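Local coordinates for activator of Hsp90 ATPase homologue 1/2-like C-terminal domain-containing protein (Mycobacterium smegmatis, PDB 3UID) that is probably the toxin of a type II toxin–antitoxin system, built on an SRPBCC (Bet v 1-like) fold, although its molecular activity is not established, at residues R27-Y32 / I155-L159. Residue numbers count along the deposited sequence, not the author numbering.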
loop_
_atom_site.group_PDB
_atom_site.type_symbol
_atom_site.label_atom_id
_atom_site.label_comp_id
_atom_site.label_asym_id
_atom_site.label_seq_id
_atom_site.Cartn_x
_atom_site.Cartn_y
_atom_site.Cartn_z
ATOM N N ARG A 27 -11.340 9.137 -7.991
ATOM C CA ARG A 27 -10.137 9.899 -7.612
ATOM C C ARG A 27 -9.093 9.048 -6.873
ATOM O O ARG A 27 -7.903 9.101 -7.188
ATOM C CB ARG A 27 -10.496 11.107 -6.741
ATOM C CG ARG A 27 -9.237 11.788 -6.146
ATOM C CD ARG A 27 -8.480 12.480 -7.255
ATOM N NE ARG A 27 -7.195 13.049 -6.824
ATOM C CZ ARG A 27 -6.020 12.438 -6.969
ATOM N NH1 ARG A 27 -5.955 11.231 -7.513
ATOM N NH2 ARG A 27 -4.905 13.032 -6.570
ATOM N N ILE A 28 -9.530 8.281 -5.875
ATOM C CA ILE A 28 -8.628 7.431 -5.118
ATOM C C ILE A 28 -7.974 6.384 -6.017
ATOM O O ILE A 28 -6.798 6.076 -5.866
ATOM C CB ILE A 28 -9.349 6.783 -3.921
ATOM C CG1 ILE A 28 -9.997 7.866 -3.051
ATOM C CG2 ILE A 28 -8.373 5.968 -3.091
ATOM C CD1 ILE A 28 -9.003 8.854 -2.438
ATOM N N TRP A 29 -8.729 5.848 -6.971
ATOM C CA TRP A 29 -8.169 4.877 -7.896
ATOM C C TRP A 29 -6.908 5.430 -8.569
ATOM O O TRP A 29 -5.925 4.713 -8.744
ATOM C CB TRP A 29 -9.194 4.482 -8.965
ATOM C CG TRP A 29 -8.638 3.487 -9.932
ATOM C CD1 TRP A 29 -8.082 3.745 -11.158
ATOM C CD2 TRP A 29 -8.539 2.077 -9.739
ATOM N NE1 TRP A 29 -7.674 2.577 -11.749
ATOM C CE2 TRP A 29 -7.936 1.537 -10.896
ATOM C CE3 TRP A 29 -8.918 1.211 -8.709
ATOM C CZ2 TRP A 29 -7.703 0.174 -11.044
ATOM C CZ3 TRP A 29 -8.675 -0.143 -8.858
ATOM C CH2 TRP A 29 -8.081 -0.647 -10.014
ATOM N N GLN A 30 -6.950 6.702 -8.944
ATOM C CA GLN A 30 -5.844 7.326 -9.667
ATOM C C GLN A 30 -4.576 7.514 -8.837
ATOM O O GLN A 30 -3.479 7.666 -9.400
ATOM C CB GLN A 30 -6.289 8.659 -10.281
ATOM C CG GLN A 30 -7.332 8.507 -11.368
ATOM C CD GLN A 30 -6.858 7.663 -12.550
ATOM O OE1 GLN A 30 -5.663 7.634 -12.864
ATOM N NE2 GLN A 30 -7.782 6.976 -13.193
ATOM N N ILE A 31 -4.716 7.513 -7.514
ATOM C CA ILE A 31 -3.556 7.500 -6.622
ATOM C C ILE A 31 -2.671 6.283 -6.932
ATOM O O ILE A 31 -1.435 6.380 -6.946
ATOM C CB ILE A 31 -3.976 7.457 -5.133
ATOM C CG1 ILE A 31 -4.753 8.724 -4.721
ATOM C CG2 ILE A 31 -2.760 7.226 -4.220
ATOM C CD1 ILE A 31 -3.896 9.957 -4.606
ATOM N N TYR A 32 -3.312 5.136 -7.170
ATOM C CA TYR A 32 -2.609 3.880 -7.423
ATOM C C TYR A 32 -2.315 3.651 -8.900
ATOM O O TYR A 32 -1.339 2.991 -9.241
ATOM C CB TYR A 32 -3.406 2.712 -6.822
ATOM C CG TYR A 32 -3.540 2.914 -5.340
ATOM C CD1 TYR A 32 -2.523 2.533 -4.478
ATOM C CD2 TYR A 32 -4.650 3.562 -4.807
ATOM C CE1 TYR A 32 -2.618 2.771 -3.111
ATOM C CE2 TYR A 32 -4.758 3.801 -3.441
ATOM C CZ TYR A 32 -3.741 3.395 -2.602
ATOM O OH TYR A 32 -3.837 3.638 -1.255
ATOM N N ILE A 155 -2.364 10.786 1.290
ATOM C CA ILE A 155 -3.516 10.830 0.390
ATOM C C ILE A 155 -4.495 11.896 0.871
ATOM O O ILE A 155 -4.930 12.717 0.071
ATOM C CB ILE A 155 -4.218 9.461 0.265
ATOM C CG1 ILE A 155 -3.319 8.480 -0.489
ATOM C CG2 ILE A 155 -5.561 9.607 -0.463
ATOM C CD1 ILE A 155 -3.790 7.027 -0.368
ATOM N N ASP A 156 -4.812 11.911 2.166
ATOM C CA ASP A 156 -5.672 12.968 2.715
ATOM C C ASP A 156 -5.191 14.353 2.263
ATOM O O ASP A 156 -5.987 15.192 1.834
ATOM C CB ASP A 156 -5.696 12.960 4.253
ATOM C CG ASP A 156 -6.453 11.780 4.843
ATOM O OD1 ASP A 156 -6.117 11.395 5.984
ATOM O OD2 ASP A 156 -7.387 11.270 4.207
ATOM N N ALA A 157 -3.887 14.596 2.387
ATOM C CA ALA A 157 -3.344 15.924 2.104
ATOM C C ALA A 157 -3.532 16.324 0.649
ATOM O O ALA A 157 -3.728 17.502 0.351
ATOM C CB ALA A 157 -1.877 15.985 2.479
ATOM N N LEU A 158 -3.480 15.344 -0.251
ATOM C CA LEU A 158 -3.629 15.605 -1.675
ATOM C C LEU A 158 -5.048 16.000 -2.053
ATOM O O LEU A 158 -5.260 16.606 -3.099
ATOM C CB LEU A 158 -3.269 14.375 -2.513
ATOM C CG LEU A 158 -1.837 13.847 -2.494
ATOM C CD1 LEU A 158 -1.705 12.791 -3.561
ATOM C CD2 LEU A 158 -0.823 14.957 -2.721
ATOM N N LEU A 159 -6.013 15.641 -1.216
ATOM C CA LEU A 159 -7.431 15.798 -1.553
ATOM C C LEU A 159 -8.029 17.179 -1.252
ATOM O O LEU A 159 -9.220 17.421 -1.508
ATOM C CB LEU A 159 -8.250 14.715 -0.841
ATOM C CG LEU A 159 -7.836 13.262 -1.092
ATOM C CD1 LEU A 159 -8.775 12.298 -0.350
ATOM C CD2 LEU A 159 -7.822 12.961 -2.584
#
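In this helix-grip fold of the SRPBCC superfamily, the end of the long C-terminal helix 144-158 packs against the short helix 25-33, which follows strand 14-21. No hydrogen bond joins the two segments; apolar side chains fit bump to hollow. I155 is the main bump, its side chain entering a hollow lined by I28, I31 and Y32, with I155 CG1 4.0 Å from I31 CG2. In return, the tip of I28 seats in the notch between residues four apart in sequence: I28 CD1 lies 4.0 Å from both I155 CG2 and L159 CD1. Farther along helix 25-33, I31 CD1 meets L158 CD1 at 3.7 Å. The aliphatic part of R27 extends the contact toward the surface, R27 CG lying 4.0 Å from L159 CD2, while R27 NH1 hydrogen-bonds to Q37 OE1. F21 of strand 14-21 touches I28, I155 and L159, and V41 of helix 35-42 touches I155 and L158. At the inner end, Y32 OH, hydrogen-bonded to Y126 OH, lies 3.5 Å from I155 CD1.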